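PDB 2VTC: CEL61B, which cleaves cellulose chains oxidatively as a copper-dependent lytic polysaccharide monooxygenase, using a reducing agent together with O2 or H2O2. Local coordinates for residues A[131-136]-A[214-219]; A[115-120]-A[135-140]; A[110-115]-A[237-242]. One frame throughout, in Å; residues are numbered along the deposited sequence.

Contact 1: residues A[131-136]-A[214-219]; sequences NLRWVK and GTPATQ
Trp134 and Thr215 form a short antiparallel pairing, where a short, weakly bonded strand at about 215-216 adds itself to the start of strand 133-143. They are a hydrogen-bonded pair: Trp134 N gives a nearly straight bond to Thr215 O (2.8 Å, 172°), and Thr215 N returns a more bent one to Trp134 O (2.9 Å, 138°). Trp134 O also takes a bond from a water that touches Thr215 OG1. At Gly214, whose CA lies 3.3 Å from Trp134 O, a side chain would collide with that carbonyl. In the immunoglobulin-like beta-sandwich of AA9 enzymes, this pairing joins the long C-terminal loop region to the edge of a sheet. The indole of Trp134 turns its pyrrole edge to Ala217, with NE1 3.5 Å from Ala217 CB and Ala217 N in the ring plane; Tyr116, Val118 and Val77 also pack on this side chain. A second water ties the edge together, accepting from Trp134 NE1 and Ala217 N and donating to Leu132 O. An alanine in place of Trp134 would probably leave this water without its NE1 donor and open a gap beside Ala217. Arg133 runs alongside Pro216. Its guanidinium has Pro216 CD over one face, while NH2 makes a bent hydrogen bond to Gly214 O (3.0 Å) from above the carbonyl plane and NE bonds Ala213 O.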
loop_
_atom_site.group_PDB
_atom_site.type_symbol
_atom_site.label_atom_id
_atom_site.label_comp_id
_atom_site.label_asym_id
_atom_site.label_seq_id
_atom_site.Cartn_x
_atom_site.Cartn_y
_atom_site.Cartn_z
ATOM N N ASN A 131 6.016 8.045 -12.994
ATOM C CA ASN A 131 4.964 8.251 -13.997
ATOM C C ASN A 131 3.701 7.456 -13.716
ATOM O O ASN A 131 2.723 7.543 -14.463
ATOM C CB ASN A 131 5.490 7.921 -15.402
ATOM C CG ASN A 131 6.551 8.879 -15.857
ATOM O OD1 ASN A 131 6.650 10.003 -15.363
ATOM N ND2 ASN A 131 7.360 8.441 -16.804
ATOM N N LEU A 132 3.715 6.672 -12.636
ATOM C CA LEU A 132 2.536 5.883 -12.264
ATOM C C LEU A 132 1.413 6.792 -11.760
ATOM O O LEU A 132 1.666 7.778 -11.063
ATOM C CB LEU A 132 2.891 4.825 -11.218
ATOM C CG LEU A 132 3.802 3.688 -11.691
ATOM C CD1 LEU A 132 4.230 2.817 -10.522
ATOM C CD2 LEU A 132 3.106 2.833 -12.780
ATOM N N ARG A 133 0.181 6.459 -12.141
ATOM C CA ARG A 133 -1.008 7.228 -11.723
ATOM C C ARG A 133 -1.969 6.289 -11.021
ATOM O O ARG A 133 -2.337 5.255 -11.549
ATOM C CB ARG A 133 -1.689 7.940 -12.914
ATOM C CG ARG A 133 -0.736 8.840 -13.739
ATOM C CD ARG A 133 -1.444 9.540 -14.926
ATOM N NE ARG A 133 -2.535 10.358 -14.414
ATOM C CZ ARG A 133 -2.413 11.638 -14.064
ATOM N NH1 ARG A 133 -1.266 12.277 -14.264
ATOM N NH2 ARG A 133 -3.450 12.283 -13.551
ATOM N N TRP A 134 -2.355 6.637 -9.788
ATOM C CA TRP A 134 -3.010 5.698 -8.903
ATOM C C TRP A 134 -4.506 5.901 -8.792
ATOM O O TRP A 134 -4.989 7.028 -8.761
ATOM C CB TRP A 134 -2.385 5.872 -7.509
ATOM C CG TRP A 134 -0.924 5.616 -7.564
ATOM C CD1 TRP A 134 0.076 6.556 -7.661
ATOM C CD2 TRP A 134 -0.281 4.343 -7.542
ATOM N NE1 TRP A 134 1.307 5.943 -7.719
ATOM C CE2 TRP A 134 1.123 4.583 -7.630
ATOM C CE3 TRP A 134 -0.746 3.013 -7.490
ATOM C CZ2 TRP A 134 2.062 3.547 -7.652
ATOM C CZ3 TRP A 134 0.205 1.976 -7.510
ATOM C CH2 TRP A 134 1.594 2.264 -7.594
ATOM N N VAL A 135 -5.219 4.775 -8.737
ATOM C CA VAL A 135 -6.662 4.757 -8.577
ATOM C C VAL A 135 -7.015 4.007 -7.291
ATOM O O VAL A 135 -6.599 2.885 -7.118
ATOM C CB VAL A 135 -7.310 4.063 -9.807
ATOM C CG1 VAL A 135 -8.797 3.911 -9.635
ATOM C CG2 VAL A 135 -7.006 4.880 -11.076
ATOM N N LYS A 136 -7.770 4.650 -6.395
ATOM C CA LYS A 136 -8.140 3.996 -5.122
ATOM C C LYS A 136 -9.136 2.860 -5.352
ATOM O O LYS A 136 -10.185 3.080 -5.959
ATOM C CB LYS A 136 -8.742 5.018 -4.162
ATOM C CG LYS A 136 -9.022 4.445 -2.755
ATOM C CD LYS A 136 -9.703 5.481 -1.867
ATOM C CE LYS A 136 -8.692 6.381 -1.131
ATOM N NZ LYS A 136 -9.365 7.539 -0.441
ATOM N N GLY A 214 -6.654 8.666 -12.850
ATOM C CA GLY A 214 -6.022 8.517 -11.526
ATOM C C GLY A 214 -5.174 9.720 -11.127
ATOM O O GLY A 214 -5.289 10.811 -11.718
ATOM N N THR A 215 -4.297 9.510 -10.136
ATOM C CA THR A 215 -3.607 10.586 -9.415
ATOM C C THR A 215 -2.124 10.220 -9.171
ATOM O O THR A 215 -1.838 9.136 -8.668
ATOM C CB THR A 215 -4.313 10.769 -8.002
ATOM O OG1 THR A 215 -5.721 10.948 -8.195
ATOM C CG2 THR A 215 -3.736 11.957 -7.243
ATOM N N PRO A 216 -1.175 11.120 -9.523
ATOM C CA PRO A 216 0.236 10.878 -9.172
ATOM C C PRO A 216 0.372 10.679 -7.652
ATOM O O PRO A 216 -0.357 11.339 -6.903
ATOM C CB PRO A 216 0.927 12.178 -9.599
ATOM C CG PRO A 216 0.047 12.718 -10.723
ATOM C CD PRO A 216 -1.356 12.406 -10.229
ATOM N N ALA A 217 1.260 9.789 -7.205
ATOM C CA ALA A 217 1.343 9.522 -5.739
ATOM C C ALA A 217 1.666 10.789 -4.961
ATOM O O ALA A 217 1.241 10.935 -3.801
ATOM C CB ALA A 217 2.325 8.402 -5.409
ATOM N N THR A 218 2.400 11.703 -5.603
ATOM C CA THR A 218 2.850 12.961 -4.991
ATOM C C THR A 218 1.715 13.993 -4.850
ATOM O O THR A 218 1.918 15.078 -4.297
ATOM C CB THR A 218 4.033 13.553 -5.782
ATOM O OG1 THR A 218 3.649 13.701 -7.156
ATOM C CG2 THR A 218 5.229 12.631 -5.687
ATOM N N GLN A 219 0.526 13.636 -5.329
ATOM C CA GLN A 219 -0.672 14.464 -5.211
ATOM C C GLN A 219 -1.771 13.795 -4.360
ATOM O O GLN A 219 -2.871 14.331 -4.245
ATOM C CB GLN A 219 -1.209 14.834 -6.606
ATOM C CG GLN A 219 -0.332 15.827 -7.370
ATOM C CD GLN A 219 -0.799 16.059 -8.821
ATOM O OE1 GLN A 219 -1.977 15.882 -9.159
ATOM N NE2 GLN A 219 0.131 16.453 -9.678
HETATM O O HOH W 1 3.120 7.973 -8.848
HETATM O O HOH W 2 -7.203 8.801 -8.412
#

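Contact 2: residues A[115-120]-A[135-140]; sequences TYVVEC and VKIQEA
Thr115 to Val117 pair with Val135 to Gln138 in antiparallel register, the strand axes approaching to 4.5 Å with 145° between their N-to-C directions, and the register slips by one residue at a classic beta bulge. Ile137 and Gln138 both face Thr115, whose carbonyl oxygen takes two N-H groups: Ile137 N to Thr115 O at 2.9 Å and Gln138 N to Thr115 O at a longer 3.3 Å. Thr115 N in turn bonds Gln138 O. Beyond the bulge, Val117 and Val135 exchange a regular pair of backbone bonds, and between the two sites Tyr116 CA makes a CA-H...O contact with Val135 O.

On the face that carries Thr115, the Thr115 hydroxyl donates to Gln138 OE1 (OG1 to OE1 2.8 Å), 19° from the amide carbonyl plane. Gln138 has CG anti to its backbone N and bends at chi2 (-82°), which carries CD back toward Thr115. Nearby, Val117 CG1 meets Ile137 CG2 at 3.6 Å, the two side chains crossing at about a right angle. On the other face the Tyr116 ring crosses Lys136 obliquely, CE1 lying 3.8 Å from Lys136 CB, while the phenol oxygen bonds Tyr221 OH. Lys136 NZ forms a salt bridge with Glu139 OE1 (2.8 Å), besides bonding Pro242 O and Pro244 O.

His178 ND1 also bonds Thr115 OG1; as this hydroxyl donates to Gln138, it would be expected to accept from the imidazole. For the buried Lys136, a carboxylate and two carbonyls round the ammonium would probably stabilise its charge.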
loop_
_atom_site.group_PDB
_atom_site.type_symbol
_atom_site.label_atom_id
_atom_site.label_comp_id
_atom_site.label_asym_id
_atom_site.label_seq_id
_atom_site.Cartn_x
_atom_site.Cartn_y
_atom_site.Cartn_z
ATOM N N THR A 115 -5.842 1.083 -0.378
ATOM C CA THR A 115 -5.093 0.391 -1.439
ATOM C C THR A 115 -5.406 1.020 -2.796
ATOM O O THR A 115 -6.559 1.350 -3.098
ATOM C CB THR A 115 -5.411 -1.121 -1.481
ATOM O OG1 THR A 115 -5.305 -1.643 -0.148
ATOM C CG2 THR A 115 -4.429 -1.892 -2.360
ATOM N N TYR A 116 -4.353 1.176 -3.598
ATOM C CA TYR A 116 -4.474 1.791 -4.932
ATOM C C TYR A 116 -3.933 0.820 -5.982
ATOM O O TYR A 116 -3.164 -0.114 -5.659
ATOM C CB TYR A 116 -3.647 3.086 -5.007
ATOM C CG TYR A 116 -4.012 4.171 -4.005
ATOM C CD1 TYR A 116 -4.876 5.210 -4.343
ATOM C CD2 TYR A 116 -3.457 4.163 -2.710
ATOM C CE1 TYR A 116 -5.224 6.205 -3.415
ATOM C CE2 TYR A 116 -3.789 5.145 -1.783
ATOM C CZ TYR A 116 -4.658 6.168 -2.142
ATOM O OH TYR A 116 -4.968 7.164 -1.229
ATOM N N VAL A 117 -4.298 1.084 -7.237
ATOM C CA VAL A 117 -3.728 0.357 -8.387
ATOM C C VAL A 117 -3.317 1.344 -9.485
ATOM O O VAL A 117 -3.903 2.405 -9.607
ATOM C CB VAL A 117 -4.715 -0.716 -8.917
ATOM C CG1 VAL A 117 -5.988 -0.085 -9.439
ATOM C CG2 VAL A 117 -4.049 -1.648 -9.959
ATOM N N VAL A 118 -2.262 0.996 -10.211
ATOM C CA VAL A 118 -1.802 1.774 -11.355
ATOM C C VAL A 118 -1.411 0.808 -12.484
ATOM O O VAL A 118 -0.856 -0.274 -12.237
ATOM C CB VAL A 118 -0.570 2.612 -11.000
ATOM C CG1 VAL A 118 0.617 1.723 -10.826
ATOM C CG2 VAL A 118 -0.268 3.592 -12.088
ATOM N N GLU A 119 -1.666 1.225 -13.724
ATOM C CA GLU A 119 -1.204 0.455 -14.881
ATOM C C GLU A 119 0.219 0.849 -15.310
ATOM O O GLU A 119 0.633 2.001 -15.161
ATOM C CB GLU A 119 -2.193 0.600 -16.047
ATOM C CG GLU A 119 -1.911 -0.405 -17.183
ATOM C CD GLU A 119 -2.875 -0.289 -18.369
ATOM O OE1 GLU A 119 -3.856 0.482 -18.305
ATOM O OE2 GLU A 119 -2.615 -1.003 -19.373
ATOM N N CYS A 120 0.956 -0.114 -15.863
ATOM C CA CYS A 120 2.298 0.130 -16.378
ATOM C C CYS A 120 2.279 0.169 -17.890
ATOM O O CYS A 120 1.562 -0.627 -18.509
ATOM C CB CYS A 120 3.260 -0.979 -15.957
ATOM S SG CYS A 120 3.408 -1.114 -14.133
ATOM N N VAL A 135 -5.219 4.775 -8.737
ATOM C CA VAL A 135 -6.662 4.757 -8.577
ATOM C C VAL A 135 -7.015 4.007 -7.291
ATOM O O VAL A 135 -6.599 2.885 -7.118
ATOM C CB VAL A 135 -7.310 4.063 -9.807
ATOM C CG1 VAL A 135 -8.797 3.911 -9.635
ATOM C CG2 VAL A 135 -7.006 4.880 -11.076
ATOM N N LYS A 136 -7.770 4.650 -6.395
ATOM C CA LYS A 136 -8.140 3.996 -5.122
ATOM C C LYS A 136 -9.136 2.860 -5.352
ATOM O O LYS A 136 -10.185 3.080 -5.959
ATOM C CB LYS A 136 -8.742 5.018 -4.162
ATOM C CG LYS A 136 -9.022 4.445 -2.755
ATOM C CD LYS A 136 -9.703 5.481 -1.867
ATOM C CE LYS A 136 -8.692 6.381 -1.131
ATOM N NZ LYS A 136 -9.365 7.539 -0.441
ATOM N N ILE A 137 -8.813 1.663 -4.862
ATOM C CA ILE A 137 -9.715 0.505 -5.000
ATOM C C ILE A 137 -10.205 -0.076 -3.663
ATOM O O ILE A 137 -11.061 -0.971 -3.645
ATOM C CB ILE A 137 -9.094 -0.625 -5.883
ATOM C CG1 ILE A 137 -7.798 -1.180 -5.257
ATOM C CG2 ILE A 137 -8.882 -0.098 -7.313
ATOM C CD1 ILE A 137 -7.417 -2.567 -5.713
ATOM N N GLN A 138 -9.664 0.436 -2.560
ATOM C CA GLN A 138 -10.065 0.005 -1.211
ATOM C C GLN A 138 -9.771 1.110 -0.194
ATOM O O GLN A 138 -8.735 1.767 -0.255
ATOM C CB GLN A 138 -9.337 -1.298 -0.844
ATOM C CG GLN A 138 -9.582 -1.862 0.584
ATOM C CD GLN A 138 -8.704 -1.197 1.650
ATOM O OE1 GLN A 138 -7.523 -0.872 1.417
ATOM N NE2 GLN A 138 -9.279 -1.002 2.843
ATOM N N GLU A 139 -10.711 1.335 0.720
ATOM C CA GLU A 139 -10.451 2.219 1.860
ATOM C C GLU A 139 -11.277 1.791 3.076
ATOM O O GLU A 139 -12.425 1.332 2.941
ATOM C CB GLU A 139 -10.729 3.696 1.525
ATOM C CG GLU A 139 -12.180 4.014 1.130
ATOM C CD GLU A 139 -12.455 5.473 0.866
ATOM O OE1 GLU A 139 -11.518 6.312 0.965
ATOM O OE2 GLU A 139 -13.638 5.799 0.577
ATOM N N ALA A 140 -10.679 1.922 4.251
ATOM C CA ALA A 140 -11.383 1.585 5.499
ATOM C C ALA A 140 -10.868 2.507 6.586
ATOM O O ALA A 140 -9.654 2.727 6.717
ATOM C CB ALA A 140 -11.175 0.121 5.871
#

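Contact 3: residues A[110-115]-A[237-242]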
loop_
_atom_site.group_PDB
_atom_site.type_symbol
_atom_site.label_atom_id
_atom_site.label_comp_id
_atom_site.label_asym_id
_atom_site.label_seq_id
_atom_site.Cartn_x
_atom_site.Cartn_y
_atom_site.Cartn_z
ATOM N N TYR A 110 -4.360 2.684 15.683
ATOM C CA TYR A 110 -5.068 3.864 15.196
ATOM C C TYR A 110 -4.774 4.169 13.723
ATOM O O TYR A 110 -3.613 4.353 13.349
ATOM C CB TYR A 110 -4.672 5.101 15.999
ATOM C CG TYR A 110 -5.029 5.078 17.483
ATOM C CD1 TYR A 110 -6.262 5.563 17.915
ATOM C CD2 TYR A 110 -4.132 4.594 18.432
ATOM C CE1 TYR A 110 -6.592 5.569 19.275
ATOM C CE2 TYR A 110 -4.455 4.587 19.798
ATOM C CZ TYR A 110 -5.690 5.077 20.194
ATOM O OH TYR A 110 -6.029 5.084 21.536
ATOM N N GLY A 111 -5.824 4.278 12.916
ATOM C CA GLY A 111 -5.668 4.764 11.551
ATOM C C GLY A 111 -6.339 3.942 10.472
ATOM O O GLY A 111 -6.631 2.741 10.657
ATOM N N PRO A 112 -6.542 4.584 9.298
ATOM C CA PRO A 112 -7.183 3.923 8.160
ATOM C C PRO A 112 -6.221 3.070 7.318
ATOM O O PRO A 112 -5.001 3.137 7.479
ATOM C CB PRO A 112 -7.675 5.098 7.321
ATOM C CG PRO A 112 -6.594 6.157 7.520
ATOM C CD PRO A 112 -6.202 5.984 8.999
ATOM N N ILE A 113 -6.813 2.304 6.417
ATOM C CA ILE A 113 -6.081 1.445 5.479
ATOM C C ILE A 113 -6.634 1.707 4.085
ATOM O O ILE A 113 -7.854 1.696 3.894
ATOM C CB ILE A 113 -6.267 -0.060 5.841
ATOM C CG1 ILE A 113 -5.767 -0.325 7.276
ATOM C CG2 ILE A 113 -5.568 -0.953 4.811
ATOM C CD1 ILE A 113 -5.806 -1.776 7.694
ATOM N N VAL A 114 -5.735 1.985 3.125
ATOM C CA VAL A 114 -6.157 2.260 1.741
ATOM C C VAL A 114 -5.265 1.462 0.769
ATOM O O VAL A 114 -4.093 1.189 1.072
ATOM C CB VAL A 114 -6.069 3.784 1.403
ATOM C CG1 VAL A 114 -7.055 4.622 2.249
ATOM C CG2 VAL A 114 -4.630 4.312 1.593
ATOM N N THR A 115 -5.842 1.083 -0.378
ATOM C CA THR A 115 -5.093 0.391 -1.439
ATOM C C THR A 115 -5.406 1.020 -2.796
ATOM O O THR A 115 -6.559 1.350 -3.098
ATOM C CB THR A 115 -5.411 -1.121 -1.481
ATOM O OG1 THR A 115 -5.305 -1.643 -0.148
ATOM C CG2 THR A 115 -4.429 -1.892 -2.360
ATOM N N THR A 237 -17.111 11.321 15.229
ATOM C CA THR A 237 -18.414 11.045 14.625
ATOM C C THR A 237 -18.401 11.157 13.109
ATOM O O THR A 237 -19.312 10.664 12.431
ATOM C CB THR A 237 -19.512 11.967 15.201
ATOM O OG1 THR A 237 -19.124 13.336 15.038
ATOM C CG2 THR A 237 -19.697 11.676 16.678
ATOM N N SER A 238 -17.352 11.795 12.586
ATOM C CA SER A 238 -17.171 11.975 11.156
ATOM C C SER A 238 -15.668 11.981 10.836
ATOM O O SER A 238 -14.909 12.708 11.463
ATOM C CB SER A 238 -17.799 13.300 10.740
ATOM O OG SER A 238 -17.776 13.461 9.348
ATOM N N TYR A 239 -15.259 11.152 9.875
ATOM C CA TYR A 239 -13.846 11.092 9.459
ATOM C C TYR A 239 -13.735 11.039 7.932
ATOM O O TYR A 239 -14.399 10.229 7.286
ATOM C CB TYR A 239 -13.153 9.880 10.086
ATOM C CG TYR A 239 -11.692 9.719 9.690
ATOM C CD1 TYR A 239 -10.717 10.598 10.185
ATOM C CD2 TYR A 239 -11.294 8.703 8.815
ATOM C CE1 TYR A 239 -9.369 10.465 9.817
ATOM C CE2 TYR A 239 -9.962 8.562 8.435
ATOM C CZ TYR A 239 -9.007 9.442 8.947
ATOM O OH TYR A 239 -7.686 9.314 8.579
ATOM N N THR A 240 -12.881 11.890 7.362
ATOM C CA THR A 240 -12.657 11.907 5.909
ATOM C C THR A 240 -11.390 11.090 5.635
ATOM O O THR A 240 -10.277 11.534 5.930
ATOM C CB THR A 240 -12.463 13.343 5.396
ATOM O OG1 THR A 240 -13.609 14.146 5.726
ATOM C CG2 THR A 240 -12.257 13.362 3.862
ATOM N N ILE A 241 -11.563 9.894 5.091
ATOM C CA ILE A 241 -10.432 9.042 4.753
ATOM C C ILE A 241 -9.591 9.776 3.692
ATOM O O ILE A 241 -10.137 10.231 2.687
ATOM C CB ILE A 241 -10.868 7.650 4.252
ATOM C CG1 ILE A 241 -11.745 6.949 5.304
ATOM C CG2 ILE A 241 -9.619 6.798 3.931
ATOM C CD1 ILE A 241 -12.438 5.677 4.809
ATOM N N PRO A 242 -8.275 9.922 3.927
ATOM C CA PRO A 242 -7.443 10.659 2.960
ATOM C C PRO A 242 -7.365 10.040 1.549
ATOM O O PRO A 242 -7.661 8.853 1.357
ATOM C CB PRO A 242 -6.046 10.616 3.600
ATOM C CG PRO A 242 -6.297 10.436 5.076
ATOM C CD PRO A 242 -7.490 9.483 5.097
#
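Pro112 meets Tyr239 through the tip of the phenol: Pro112 CG lies 3.5 Å from Tyr239 OH and 4.2 Å from Tyr239 CE2, at the rim of the ring and near its plane, with the two side chains at about a right angle. Pro112 CG also touches the second proline, at 4.2 Å from Pro242 CD. Two residues further on, in strand 113-119, Val114 and Ile241 slide past each other in opposite directions, and Val114 CG1 comes within 3.8 Å of Ile241 CG2. Ile241 CG2 stands anti to its own backbone N, which turns it to Val114. No hydrogen bond links the segments.

Second-shell contacts hold the partners in place. Tyr239 OH bonds Gly227 O, its backbone N bonds Tyr144 OH, and its ring meets Trp149 edge-to-face. Pro112 O accepts a hydrogen bond from Gln151 NE2, and Val114 pairs by backbone bonds with Glu179 of strand 172-182. The arrangement is that of an AA9 beta-sandwich, in which the long C-terminal loop lies against Pro112 and the first residues of strand 113-119, a few residues after His108, a ligand of the catalytic copper site, nickel-filled in this crystal, with about 10 Å between the His108 and Pro112 side chains.

In the fold
Each contact has a segment on strand 113-119 or 133-143, neighbours in one mixed sheet. Contact 2 pairs strands 113-119 and 133-143; contact 1 adds strand 215-216 to the start of the latter, its centre about 9 Å away, and the two share Val135 and Lys136. Contact 3, sharing Thr115 with contact 2, lies where strand 113-119 begins, its centre about 15 Å from that of contact 2 and 18 Å from contact 1. Contact 2 is local in sequence; contacts 1 and 3 bring back the late chain, 214-219 first and 237-242 after it. The Lys136 to Pro242 hydrogen bond links contacts 1 and 2 to contact 3, so the late chain meets this sheet at both ends of the strand pair.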